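Local atomic coordinates of botulinum neurotoxin type C1 (Clostridium botulinum, PDB entry 3R4S), a protein that binds two ganglioside molecules through its receptor-binding fragment, an interaction on which cell entry of the neurotoxin depends. Residues P94-I99 and F188-I193; K103-W108 and T120-E125; S127-N132 and D170-K175; F148-T153 and M160-N165; S369-S374 and W424-V429. All coordinates share one frame; numbering follows the deposited sequence.

Contact 1 of 5, residues P94-I99 and F188-I193; sequences PGYTII and FEINKI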
# COMPACT_ATOMS: atom_id res chain seq x y z
N PRO A 94 -2.69 19.86 5.71
CA PRO A 94 -1.91 20.82 6.50
C PRO A 94 -0.77 20.09 7.22
O PRO A 94 -0.65 18.87 7.11
CB PRO A 94 -2.92 21.35 7.52
CG PRO A 94 -4.02 20.34 7.55
CD PRO A 94 -4.08 19.73 6.18
N GLY A 95 0.07 20.84 7.93
CA GLY A 95 1.20 20.25 8.63
C GLY A 95 0.79 19.52 9.90
O GLY A 95 -0.00 20.03 10.68
N TYR A 96 1.34 18.31 10.07
CA TYR A 96 1.22 17.55 11.31
C TYR A 96 2.58 16.96 11.67
O TYR A 96 3.22 16.32 10.84
CB TYR A 96 0.24 16.38 11.17
CG TYR A 96 -1.20 16.76 10.94
CD1 TYR A 96 -2.06 17.01 12.01
CD2 TYR A 96 -1.72 16.85 9.65
CE1 TYR A 96 -3.38 17.35 11.81
CE2 TYR A 96 -3.04 17.19 9.44
CZ TYR A 96 -3.87 17.44 10.51
OH TYR A 96 -5.18 17.77 10.29
N THR A 97 3.01 17.17 12.90
CA THR A 97 4.06 16.34 13.48
C THR A 97 3.38 15.04 13.84
O THR A 97 2.27 15.06 14.35
CB THR A 97 4.62 16.98 14.74
OG1 THR A 97 5.23 18.22 14.39
CG2 THR A 97 5.67 16.07 15.40
N ILE A 98 4.01 13.91 13.52
CA ILE A 98 3.43 12.60 13.81
C ILE A 98 4.28 11.71 14.73
O ILE A 98 3.75 10.96 15.54
CB ILE A 98 3.10 11.80 12.52
CG1 ILE A 98 4.31 11.76 11.59
CG2 ILE A 98 1.87 12.40 11.81
CD1 ILE A 98 4.11 10.86 10.37
N ILE A 99 5.60 11.79 14.58
CA ILE A 99 6.50 11.02 15.45
C ILE A 99 7.61 11.95 15.89
O ILE A 99 8.44 12.37 15.08
CB ILE A 99 7.10 9.78 14.75
CG1 ILE A 99 6.01 8.97 14.06
CG2 ILE A 99 7.86 8.89 15.75
CD1 ILE A 99 6.54 7.84 13.19
N PHE A 188 4.49 9.32 19.58
CA PHE A 188 3.59 9.13 18.47
C PHE A 188 2.27 9.83 18.79
O PHE A 188 1.55 9.43 19.70
CB PHE A 188 3.33 7.64 18.22
CG PHE A 188 4.58 6.85 17.93
CD1 PHE A 188 4.88 6.44 16.64
CD2 PHE A 188 5.45 6.50 18.97
CE1 PHE A 188 6.03 5.69 16.37
CE2 PHE A 188 6.61 5.76 18.71
CZ PHE A 188 6.90 5.36 17.41
N GLU A 189 1.95 10.86 18.03
CA GLU A 189 0.69 11.58 18.20
C GLU A 189 0.55 12.52 17.02
O GLU A 189 1.53 13.14 16.60
CB GLU A 189 0.71 12.39 19.51
CG GLU A 189 -0.60 13.12 19.80
CD GLU A 189 -0.58 13.92 21.10
OE1 GLU A 189 0.50 14.42 21.50
OE2 GLU A 189 -1.66 14.06 21.72
N ILE A 190 -0.66 12.60 16.47
CA ILE A 190 -0.89 13.48 15.33
C ILE A 190 -1.21 14.89 15.81
O ILE A 190 -2.34 15.17 16.22
CB ILE A 190 -2.03 12.96 14.42
CG1 ILE A 190 -1.76 11.49 14.07
CG2 ILE A 190 -2.13 13.83 13.18
CD1 ILE A 190 -2.97 10.74 13.42
N ASN A 191 -0.21 15.77 15.77
CA ASN A 191 -0.33 17.14 16.28
C ASN A 191 -0.22 18.18 15.17
O ASN A 191 0.86 18.39 14.60
CB ASN A 191 0.75 17.40 17.33
CG ASN A 191 0.56 16.56 18.59
OD1 ASN A 191 -0.57 16.26 18.98
ND2 ASN A 191 1.66 16.16 19.22
N LYS A 192 -1.33 18.83 14.88
CA LYS A 192 -1.39 19.83 13.84
C LYS A 192 -0.46 20.98 14.17
O LYS A 192 -0.39 21.43 15.31
CB LYS A 192 -2.83 20.35 13.68
CG LYS A 192 -3.06 21.22 12.47
CD LYS A 192 -4.55 21.34 12.18
CE LYS A 192 -4.84 22.21 10.97
NZ LYS A 192 -6.32 22.28 10.73
N ILE A 193 0.23 21.47 13.15
CA ILE A 193 1.03 22.69 13.27
C ILE A 193 0.11 23.88 13.06
O ILE A 193 -0.55 23.99 12.02
CB ILE A 193 2.16 22.73 12.23
CG1 ILE A 193 3.04 21.48 12.35
CG2 ILE A 193 3.00 23.99 12.40
CD1 ILE A 193 4.39 21.61 11.67
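Strand 96-98 runs antiparallel to strand 188-192, with Y96 opposite K192 as a non-hydrogen-bonded pair and T97 opposite N191 as a hydrogen-bonded one. N191 N gives T97 O a 2.9 Å bond, whereas the return bond from T97 N to N191 O is bent to 141°. Past this pair the register against 188-193 slips by one residue: E189 N bonds to I98 O at 3.1 Å, and I99 takes its place opposite F188. On its other side the strand has a classic beta bulge, I98 and I99 both facing I110 of strand 108-113, where the chain turns a corner. At the other end I193 N bonds to G95 O.

With CG anti to its carbonyl carbon (chi1 -66°), the Y96 ring reaches over the neighbouring strand, CD1 lying 3.4 Å from I190 CG2 and CE1 3.6 Å from K192 CB. The aliphatic chain of K192 runs on past the tyrosine, and its CE touches the ring of P94. I99 CG2 sits over one face of the F188 ring, 4.0 Å from its centroid, a CH-pi contact; F49 and F213 meet the same ring edge-to-face. On the opposite side of the sheet N191 ND2 donates to E189 OE1, while N191 OD1 receives R58 NH2. Two-sided chemistry follows: hydrocarbon and aromatic packing on the Y96 and F188 face, an amide-centred polar network on the other.

Contact 2 of 5, residues K103-W108 and T120-E125; sequences KNNSGW and TLKQNE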
# COMPACT_ATOMS: atom_id res chain seq x y z
N LYS A 103 13.32 17.60 22.32
CA LYS A 103 13.22 18.13 23.68
C LYS A 103 14.21 19.28 23.80
O LYS A 103 15.35 19.17 23.36
CB LYS A 103 13.55 17.05 24.71
CG LYS A 103 13.49 17.54 26.16
CD LYS A 103 13.69 16.39 27.14
CE LYS A 103 13.58 16.87 28.60
NZ LYS A 103 12.21 17.36 28.94
N ASN A 104 13.77 20.38 24.40
CA ASN A 104 14.62 21.56 24.50
C ASN A 104 15.16 21.98 23.14
O ASN A 104 16.34 22.28 23.01
CB ASN A 104 15.78 21.30 25.46
CG ASN A 104 15.30 21.08 26.89
OD1 ASN A 104 14.35 21.72 27.34
ND2 ASN A 104 15.96 20.17 27.60
N ASN A 105 14.31 21.96 22.12
CA ASN A 105 14.70 22.46 20.81
C ASN A 105 15.81 21.69 20.12
O ASN A 105 16.49 22.23 19.25
CB ASN A 105 15.08 23.94 20.91
CG ASN A 105 13.88 24.84 21.10
OD1 ASN A 105 13.90 25.76 21.92
ND2 ASN A 105 12.81 24.56 20.36
N SER A 106 16.01 20.43 20.50
CA SER A 106 16.97 19.59 19.79
C SER A 106 16.47 18.15 19.75
O SER A 106 15.74 17.71 20.64
CB SER A 106 18.34 19.65 20.49
OG SER A 106 19.36 19.15 19.65
N GLY A 107 16.88 17.41 18.71
CA GLY A 107 16.52 16.00 18.57
C GLY A 107 16.18 15.66 17.13
O GLY A 107 16.76 16.21 16.20
N TRP A 108 15.24 14.74 16.94
CA TRP A 108 14.71 14.48 15.60
C TRP A 108 13.21 14.44 15.62
O TRP A 108 12.59 14.25 16.67
CB TRP A 108 15.28 13.19 14.99
CG TRP A 108 14.94 11.94 15.77
CD1 TRP A 108 15.71 11.32 16.72
CD2 TRP A 108 13.75 11.16 15.66
NE1 TRP A 108 15.07 10.21 17.20
CE2 TRP A 108 13.86 10.08 16.57
CE3 TRP A 108 12.59 11.25 14.87
CZ2 TRP A 108 12.87 9.12 16.73
CZ3 TRP A 108 11.60 10.29 15.03
CH2 TRP A 108 11.75 9.24 15.95
N THR A 120 13.46 15.19 10.12
CA THR A 120 14.25 16.36 10.49
C THR A 120 15.20 16.09 11.65
O THR A 120 14.80 15.54 12.69
CB THR A 120 13.33 17.51 10.92
OG1 THR A 120 12.38 17.77 9.89
CG2 THR A 120 14.15 18.77 11.18
N LEU A 121 16.47 16.46 11.46
CA LEU A 121 17.39 16.59 12.59
C LEU A 121 17.28 18.04 13.07
O LEU A 121 17.48 18.97 12.29
CB LEU A 121 18.82 16.29 12.17
CG LEU A 121 19.19 14.82 11.94
CD1 LEU A 121 20.67 14.70 11.63
CD2 LEU A 121 18.85 13.95 13.15
N LYS A 122 16.94 18.22 14.34
CA LYS A 122 16.84 19.57 14.89
C LYS A 122 18.04 19.87 15.78
O LYS A 122 18.15 19.34 16.90
CB LYS A 122 15.54 19.77 15.66
CG LYS A 122 15.33 21.21 16.12
CD LYS A 122 14.07 21.34 16.95
CE LYS A 122 13.79 22.78 17.35
NZ LYS A 122 12.91 23.44 16.38
N GLN A 123 18.95 20.70 15.28
CA GLN A 123 20.16 21.02 16.02
C GLN A 123 19.85 21.91 17.22
O GLN A 123 20.29 21.64 18.33
CB GLN A 123 21.19 21.69 15.12
CG GLN A 123 22.43 22.17 15.86
CD GLN A 123 23.43 22.85 14.94
OE1 GLN A 123 23.10 23.24 13.83
NE2 GLN A 123 24.66 22.99 15.41
N ASN A 124 19.10 22.97 16.97
CA ASN A 124 18.72 23.92 18.01
C ASN A 124 17.53 24.71 17.47
O ASN A 124 17.05 24.41 16.37
CB ASN A 124 19.89 24.85 18.37
CG ASN A 124 20.47 25.54 17.15
OD1 ASN A 124 19.74 26.14 16.36
ND2 ASN A 124 21.79 25.43 16.98
N GLU A 125 17.07 25.72 18.19
CA GLU A 125 15.87 26.44 17.75
C GLU A 125 16.05 27.19 16.44
O GLU A 125 15.07 27.62 15.83
CB GLU A 125 15.30 27.35 18.84
CG GLU A 125 16.29 28.32 19.47
CD GLU A 125 15.60 29.31 20.42
OE1 GLU A 125 16.21 29.69 21.46
OE2 GLU A 125 14.44 29.71 20.14
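S106 turns its OG anti to the backbone N (chi1 -164°), which brings the hydroxyl within 3.0 Å of K122 O and equally close to Q123 O; S106 OG is also hydrogen-bonded to N181 N. K122 leaves its strand extended, CG anti to the backbone N (chi1 -174°), and this run lays CG, CD and CE along N105 O, with CE 3.3 Å from that oxygen; a bend at the last torsion turns only NZ. Beyond it, E125 CB rests against the carboxamide of N105, 3.7 Å from CG.

Between these side chains the backbones pair at G107 and K122. G107 N bonds to K122 O at 2.9 Å, and K122 N gives G107 O a shorter bond of 2.7 Å. G107 adopts backbone angles at which a CB would press on the carbonyl oxygen of S106, and the chain turns a corner there. One residue on, W108 CB lies 4.1 Å from L121 CD2, while the indole packs on F182.

Residues K103 to S106 form a type I' beta turn, the tight two-residue connection of a beta hairpin, here joining strands 100-103 and 108-113. Strand 116-124 thus meets the tip of that hairpin in a sheet of the concanavalin-like, lectin-type domain.

Contact 3 of 5, residues S127-N132 and D170-K175; sequences SEQSIN and DTIKVK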
# COMPACT_ATOMS: atom_id res chain seq x y z
N SER A 127 18.33 26.05 13.83
CA SER A 127 19.04 25.24 12.85
C SER A 127 18.52 23.80 12.77
O SER A 127 18.39 23.11 13.78
CB SER A 127 20.53 25.24 13.19
OG SER A 127 21.22 24.21 12.51
N GLU A 128 18.23 23.35 11.55
CA GLU A 128 17.74 22.00 11.33
C GLU A 128 18.31 21.48 10.02
O GLU A 128 18.87 22.24 9.23
CB GLU A 128 16.22 22.03 11.20
CG GLU A 128 15.80 22.78 9.96
CD GLU A 128 14.36 22.55 9.57
OE1 GLU A 128 13.48 23.29 10.07
OE2 GLU A 128 14.10 21.67 8.74
N GLN A 129 18.13 20.19 9.77
CA GLN A 129 18.38 19.64 8.44
C GLN A 129 17.32 18.59 8.14
O GLN A 129 17.13 17.66 8.92
CB GLN A 129 19.80 19.06 8.36
CG GLN A 129 20.23 18.69 6.96
CD GLN A 129 21.75 18.52 6.80
OE1 GLN A 129 22.26 18.51 5.68
NE2 GLN A 129 22.47 18.38 7.92
N SER A 130 16.61 18.75 7.03
CA SER A 130 15.50 17.85 6.71
C SER A 130 15.67 17.15 5.37
O SER A 130 16.33 17.65 4.48
CB SER A 130 14.17 18.62 6.72
OG SER A 130 13.85 19.09 8.02
N ILE A 131 15.06 15.97 5.26
CA ILE A 131 14.92 15.26 4.00
C ILE A 131 13.49 14.76 3.91
O ILE A 131 12.79 14.69 4.92
CB ILE A 131 15.84 14.04 3.92
CG1 ILE A 131 15.62 13.13 5.15
CG2 ILE A 131 17.29 14.48 3.84
CD1 ILE A 131 16.59 11.96 5.19
N ASN A 132 13.05 14.38 2.71
CA ASN A 132 11.65 14.02 2.57
C ASN A 132 11.34 13.01 1.47
O ASN A 132 12.12 12.78 0.55
CB ASN A 132 10.80 15.27 2.36
CG ASN A 132 11.06 15.93 1.03
OD1 ASN A 132 11.72 16.96 0.95
ND2 ASN A 132 10.56 15.32 -0.04
N ASP A 170 15.83 10.00 -1.09
CA ASP A 170 16.45 11.31 -0.82
C ASP A 170 17.72 11.10 -0.01
O ASP A 170 17.75 10.29 0.92
CB ASP A 170 15.48 12.21 -0.04
CG ASP A 170 15.84 13.69 -0.13
OD1 ASP A 170 16.82 14.05 -0.81
OD2 ASP A 170 15.12 14.52 0.49
N THR A 171 18.76 11.84 -0.35
CA THR A 171 20.04 11.76 0.35
C THR A 171 20.65 13.15 0.39
O THR A 171 20.55 13.90 -0.59
CB THR A 171 21.01 10.76 -0.32
OG1 THR A 171 22.29 10.82 0.33
CG2 THR A 171 21.19 11.07 -1.81
N ILE A 172 21.24 13.50 1.53
CA ILE A 172 21.87 14.80 1.74
C ILE A 172 23.06 14.66 2.69
O ILE A 172 22.98 13.95 3.69
CB ILE A 172 20.87 15.85 2.30
CG1 ILE A 172 19.64 15.95 1.40
CG2 ILE A 172 21.52 17.21 2.38
CD1 ILE A 172 18.73 17.14 1.69
N LYS A 173 24.16 15.33 2.36
CA LYS A 173 25.33 15.35 3.23
C LYS A 173 24.94 15.98 4.56
O LYS A 173 24.31 17.03 4.57
CB LYS A 173 26.46 16.15 2.58
CG LYS A 173 27.70 16.33 3.48
CD LYS A 173 28.39 15.00 3.72
CE LYS A 173 29.42 15.06 4.85
NZ LYS A 173 28.83 14.84 6.23
N VAL A 174 25.31 15.36 5.67
CA VAL A 174 24.97 15.92 6.97
C VAL A 174 25.91 17.09 7.27
O VAL A 174 27.13 16.95 7.17
CB VAL A 174 25.09 14.87 8.11
CG1 VAL A 174 24.86 15.52 9.47
CG2 VAL A 174 24.12 13.72 7.88
N LYS A 175 25.33 18.23 7.65
CA LYS A 175 26.13 19.40 7.98
C LYS A 175 26.61 19.30 9.43
O LYS A 175 26.19 18.40 10.16
CB LYS A 175 25.32 20.68 7.77
CG LYS A 175 24.25 20.92 8.83
CD LYS A 175 23.35 22.10 8.43
CE LYS A 175 22.56 22.63 9.63
NZ LYS A 175 21.55 23.66 9.23
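I131 meets I172, and D170 reaches N132, without backbone pairing: side chains cross to side chains or to backbone, in a contact between the border strands of the two sheets of the lectin-like sandwich. Strands 127-132 and 170-173 run roughly antiparallel, but their axes come no closer than 6.8 Å, too far for regular beta pairing.

Three groups span the distance. D170 holds its CG anti to the backbone N (chi1 -161°), and OD2 receives N132 N through its anti lone pair, at 3.0 Å and almost straight (170°). Next to it the isoleucines slide past each other in opposite directions, I131 CG2 meeting I172 CG1 at 3.7 Å; the I172 CD1 methyl ends near S130 O. At the far end the extended chain of K175 passes Q129 and brings NZ to E128 O, 3.0 Å away and well above the carbonyl plane, with a weak second bond to S127 OG. That hydroxyl is also bonded to Q123 OE1. The long side chain of Q129, which buries more surface here than any other residue, reaches across to the backbone around K173 to K175.

On one flank Q129 and I131 bond through their backbones to L121 and F119 of strand 116-124; on the other, D170 and I172 pair with I162 and M160 of strand 159-164, and M160 also packs on Q129 and I131.

Contact 4 of 5, residues F148-T153 and M160-N165; sequences FFVTVT and MKIYIN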
# COMPACT_ATOMS: atom_id res chain seq x y z
N PHE A 148 3.11 2.05 3.61
CA PHE A 148 4.46 2.06 3.07
C PHE A 148 5.50 1.89 4.18
O PHE A 148 5.21 2.12 5.35
CB PHE A 148 4.74 3.31 2.21
CG PHE A 148 4.56 4.64 2.94
CD1 PHE A 148 5.66 5.39 3.33
CD2 PHE A 148 3.29 5.16 3.16
CE1 PHE A 148 5.50 6.64 3.97
CE2 PHE A 148 3.12 6.40 3.79
CZ PHE A 148 4.23 7.14 4.19
N PHE A 149 6.68 1.45 3.80
CA PHE A 149 7.75 1.14 4.74
C PHE A 149 8.81 2.23 4.68
O PHE A 149 9.48 2.41 3.66
CB PHE A 149 8.37 -0.21 4.41
CG PHE A 149 9.41 -0.65 5.40
CD1 PHE A 149 9.07 -0.83 6.74
CD2 PHE A 149 10.72 -0.89 5.01
CE1 PHE A 149 10.03 -1.25 7.67
CE2 PHE A 149 11.68 -1.30 5.94
CZ PHE A 149 11.33 -1.48 7.27
N VAL A 150 8.96 2.96 5.77
CA VAL A 150 9.95 4.03 5.85
C VAL A 150 11.24 3.51 6.46
O VAL A 150 11.24 2.70 7.40
CB VAL A 150 9.42 5.17 6.71
CG1 VAL A 150 10.55 6.16 7.04
CG2 VAL A 150 8.25 5.89 5.99
N THR A 151 12.36 3.96 5.91
CA THR A 151 13.62 3.76 6.60
C THR A 151 14.45 5.01 6.45
O THR A 151 14.73 5.45 5.33
CB THR A 151 14.39 2.55 6.08
OG1 THR A 151 13.48 1.44 5.94
CG2 THR A 151 15.52 2.18 7.04
N VAL A 152 14.82 5.60 7.58
CA VAL A 152 15.70 6.75 7.60
C VAL A 152 17.05 6.29 8.15
O VAL A 152 17.10 5.57 9.17
CB VAL A 152 15.14 7.87 8.50
CG1 VAL A 152 16.19 8.93 8.78
CG2 VAL A 152 13.88 8.48 7.88
N THR A 153 18.14 6.67 7.50
CA THR A 153 19.46 6.39 8.06
C THR A 153 20.23 7.69 8.19
O THR A 153 20.07 8.60 7.39
CB THR A 153 20.28 5.35 7.26
OG1 THR A 153 20.67 5.89 5.99
CG2 THR A 153 19.47 4.07 7.05
N MET A 160 22.45 11.73 5.39
CA MET A 160 21.17 11.32 5.95
C MET A 160 20.31 10.91 4.76
O MET A 160 20.31 11.59 3.71
CB MET A 160 20.52 12.43 6.78
CG MET A 160 20.12 13.68 5.99
SD MET A 160 19.45 14.98 7.08
CE MET A 160 18.30 14.02 8.02
N LYS A 161 19.63 9.78 4.90
CA LYS A 161 18.93 9.19 3.77
C LYS A 161 17.53 8.76 4.20
O LYS A 161 17.30 8.40 5.36
CB LYS A 161 19.69 7.97 3.25
CG LYS A 161 21.11 8.28 2.78
CD LYS A 161 21.81 7.01 2.32
CE LYS A 161 23.31 7.12 2.54
NZ LYS A 161 24.02 5.82 2.38
N ILE A 162 16.60 8.79 3.26
CA ILE A 162 15.31 8.20 3.52
C ILE A 162 14.97 7.26 2.37
O ILE A 162 15.18 7.59 1.20
CB ILE A 162 14.20 9.26 3.78
CG1 ILE A 162 12.86 8.55 4.02
CG2 ILE A 162 14.07 10.23 2.60
CD1 ILE A 162 11.83 9.47 4.66
N TYR A 163 14.51 6.07 2.74
CA TYR A 163 14.06 5.07 1.79
C TYR A 163 12.56 4.81 1.95
O TYR A 163 12.02 4.93 3.05
CB TYR A 163 14.77 3.73 2.04
CG TYR A 163 16.28 3.73 2.00
CD1 TYR A 163 16.97 3.00 1.02
CD2 TYR A 163 17.03 4.41 2.95
CE1 TYR A 163 18.36 2.96 0.99
CE2 TYR A 163 18.43 4.38 2.92
CZ TYR A 163 19.09 3.65 1.94
OH TYR A 163 20.47 3.61 1.91
N ILE A 164 11.92 4.43 0.86
CA ILE A 164 10.51 4.08 0.89
C ILE A 164 10.40 2.72 0.21
O ILE A 164 10.90 2.54 -0.90
CB ILE A 164 9.66 5.15 0.17
CG1 ILE A 164 9.85 6.51 0.83
CG2 ILE A 164 8.17 4.77 0.14
CD1 ILE A 164 9.33 6.57 2.27
N ASN A 165 9.80 1.76 0.91
CA ASN A 165 9.70 0.40 0.41
C ASN A 165 11.03 -0.12 -0.11
O ASN A 165 11.10 -0.76 -1.16
CB ASN A 165 8.59 0.31 -0.63
CG ASN A 165 7.24 0.74 -0.08
OD1 ASN A 165 6.92 0.45 1.08
ND2 ASN A 165 6.44 1.44 -0.90
O HOH W 1 21.72 3.95 4.31
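T151 with Y163 and T153 with K161 form the two hydrogen-bonded pairs here, each joined by reciprocal backbone bonds; the shortest runs from Y163 N to T151 O, 2.7 Å. At the end of the pairing N165 N bonds to F149 O at 2.8 Å, but F149 N is met by a side chain. N165, its CG anti to the carbonyl carbon (chi1 -58°), offers OD1 to that nitrogen at 2.9 Å, in place of a strand carbonyl.

The two strands make an antiparallel beta hairpin within one sheet of the concanavalin-like sandwich. Alternate side chains go to opposite faces. On one, I164 bends CD1 back between V150 CG2 (3.9 Å) and F148 CD1 (4.0 Å), while I162 CD1 touches V152 CG2. On the other, T151 O lies in the plane of the Y163 ring at its edge, and a water donates to T153 OG1 (2.8 Å) and is hydrogen-bonded to Y163 OH (2.7 Å).

The apolar face of the hairpin packs across the interior on L117, F119, I131 and F133 of the opposing sheet. Helix 222-231 covers the threonine and tyrosine face, I225 touching T151, T153 and Y163. F149 meets the ring of W83 on strand 77-87, and N165 ND2 makes a weak hydrogen bond to T364 O.

Contact 5 of 5, residues S369-S374 and W424-V429; sequences SQIFKS and WGFVPV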
# COMPACT_ATOMS: atom_id res chain seq x y z
N SER A 369 -1.84 -6.86 -8.85
CA SER A 369 -1.75 -8.28 -9.13
C SER A 369 -1.73 -8.52 -10.62
O SER A 369 -2.03 -7.64 -11.43
CB SER A 369 -2.95 -9.01 -8.50
OG SER A 369 -4.18 -8.53 -9.05
N GLN A 370 -1.37 -9.74 -10.98
CA GLN A 370 -1.53 -10.21 -12.34
C GLN A 370 -2.49 -11.38 -12.27
O GLN A 370 -2.48 -12.15 -11.29
CB GLN A 370 -0.20 -10.61 -12.96
CG GLN A 370 0.69 -9.42 -13.29
CD GLN A 370 1.94 -9.84 -14.04
OE1 GLN A 370 2.66 -10.72 -13.60
NE2 GLN A 370 2.20 -9.20 -15.19
N ILE A 371 -3.34 -11.50 -13.28
CA ILE A 371 -4.41 -12.48 -13.25
C ILE A 371 -4.38 -13.28 -14.53
O ILE A 371 -4.45 -12.73 -15.63
CB ILE A 371 -5.77 -11.80 -13.04
CG1 ILE A 371 -5.72 -10.91 -11.80
CG2 ILE A 371 -6.89 -12.85 -12.92
CD1 ILE A 371 -6.91 -9.95 -11.67
N PHE A 372 -4.22 -14.58 -14.38
CA PHE A 372 -3.97 -15.45 -15.50
C PHE A 372 -5.16 -16.37 -15.71
O PHE A 372 -5.75 -16.87 -14.74
CB PHE A 372 -2.73 -16.31 -15.21
CG PHE A 372 -1.46 -15.51 -15.06
CD1 PHE A 372 -0.63 -15.30 -16.16
CD2 PHE A 372 -1.12 -14.95 -13.84
CE1 PHE A 372 0.53 -14.56 -16.03
CE2 PHE A 372 0.05 -14.21 -13.70
CZ PHE A 372 0.88 -14.01 -14.79
N LYS A 373 -5.52 -16.58 -16.97
CA LYS A 373 -6.57 -17.54 -17.32
C LYS A 373 -6.07 -18.95 -17.04
O LYS A 373 -4.98 -19.33 -17.46
CB LYS A 373 -6.96 -17.41 -18.79
CG LYS A 373 -8.15 -18.31 -19.16
CD LYS A 373 -9.46 -17.79 -18.53
CE LYS A 373 -10.60 -18.80 -18.68
NZ LYS A 373 -10.42 -19.97 -17.76
N SER A 374 -6.88 -19.72 -16.32
CA SER A 374 -6.44 -21.00 -15.78
C SER A 374 -7.51 -22.06 -15.95
O SER A 374 -8.68 -21.74 -16.08
CB SER A 374 -6.14 -20.82 -14.29
OG SER A 374 -5.75 -22.03 -13.67
N TRP A 424 -3.52 -5.26 -11.97
CA TRP A 424 -4.87 -5.02 -11.47
C TRP A 424 -4.86 -4.75 -9.98
O TRP A 424 -4.30 -5.53 -9.21
CB TRP A 424 -5.75 -6.25 -11.75
CG TRP A 424 -5.88 -6.52 -13.21
CD1 TRP A 424 -5.12 -7.38 -13.97
CD2 TRP A 424 -6.81 -5.90 -14.11
NE1 TRP A 424 -5.54 -7.34 -15.29
CE2 TRP A 424 -6.57 -6.45 -15.40
CE3 TRP A 424 -7.83 -4.96 -13.96
CZ2 TRP A 424 -7.30 -6.06 -16.52
CZ3 TRP A 424 -8.56 -4.58 -15.07
CH2 TRP A 424 -8.30 -5.13 -16.33
N GLY A 425 -5.51 -3.67 -9.57
CA GLY A 425 -5.64 -3.34 -8.16
C GLY A 425 -7.06 -3.56 -7.68
O GLY A 425 -8.01 -3.60 -8.47
N PHE A 426 -7.22 -3.68 -6.37
CA PHE A 426 -8.52 -3.92 -5.78
C PHE A 426 -8.74 -2.96 -4.63
O PHE A 426 -8.12 -3.10 -3.58
CB PHE A 426 -8.62 -5.36 -5.27
CG PHE A 426 -8.58 -6.37 -6.36
CD1 PHE A 426 -9.74 -6.69 -7.06
CD2 PHE A 426 -7.39 -6.98 -6.72
CE1 PHE A 426 -9.71 -7.62 -8.10
CE2 PHE A 426 -7.36 -7.91 -7.76
CZ PHE A 426 -8.51 -8.23 -8.45
N VAL A 427 -9.63 -1.98 -4.84
CA VAL A 427 -9.92 -0.98 -3.82
C VAL A 427 -11.11 -1.39 -2.97
O VAL A 427 -12.22 -1.54 -3.48
CB VAL A 427 -10.22 0.39 -4.43
CG1 VAL A 427 -10.42 1.41 -3.32
CG2 VAL A 427 -9.10 0.82 -5.36
N PRO A 428 -10.90 -1.56 -1.66
CA PRO A 428 -12.01 -1.97 -0.79
C PRO A 428 -13.15 -0.95 -0.81
O PRO A 428 -12.90 0.25 -0.85
CB PRO A 428 -11.37 -2.03 0.61
CG PRO A 428 -10.16 -1.18 0.52
CD PRO A 428 -9.66 -1.32 -0.90
N VAL A 429 -14.38 -1.44 -0.78
CA VAL A 429 -15.54 -0.57 -0.76
C VAL A 429 -15.81 -0.15 0.68
O VAL A 429 -15.95 -1.01 1.56
CB VAL A 429 -16.79 -1.28 -1.33
CG1 VAL A 429 -17.99 -0.35 -1.29
CG2 VAL A 429 -16.53 -1.75 -2.74
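W424 and S369 meet where strand 367-374 passes the start of strand 424-428, in the interior of the beta-trefoil domain that forms the C-terminal part of the receptor-binding fragment. The strands diverge at once, their short axes 112° apart, and the contact is accordingly confined to one corner: W424, S369 and I371 account for most of the buried surface, and F426 adds most of the rest.

S369 grips the backbone of W424. Its carbonyl oxygen receives W424 N at 2.9 Å, with an N-H...O angle of 163°. In return W424 O takes two donors from the one serine: OG, 3.0 Å away and tilted from the carbonyl plane, and the backbone N of S369 in a strongly bent, weak bond. The hydroxyl reaches that oxygen because chi1 of 61° sets OG between the backbone N and the carbonyl carbon of its own residue. Of these two donors to the buried W424, the hydroxyl is thus the stronger.

I371 supplies the apolar half. Its side chain crosses that of W424 at about a right angle, CD1 resting 3.9 Å from W424 CB and equally near CG and CD1 of the indole. M254 of strand 251-256 touches I371, W424 and F426 together, and the indole makes a weak hydrogen bond from NE1 to C385 O. F426 turns the edge of its ring to S369 and I371, placing CZ 4.0 Å from I371 CD1 and CE2 3.5 Å from S369 OG.

Contacts 1 to 4 belong to the lectin-like sandwich; contact 5 lies about 28 Å or more away, centre to centre, in the trefoil. Contacts 1 and 2 share one sheet and touch where W108 meets I99. Contact 4 lies in the opposing sheet, and contact 3 bridges the two, its strands being sheet neighbours of those in contacts 2 and 4. Contacts 4 and 5 are buried, yet contact 4 has regular strand pairing and contact 5 a single polar corner beside aromatic rings. Contacts 1, 2 and 3 are only partly buried, and each uses the aliphatic chain or ammonium of a lysine (K192, K122, K175).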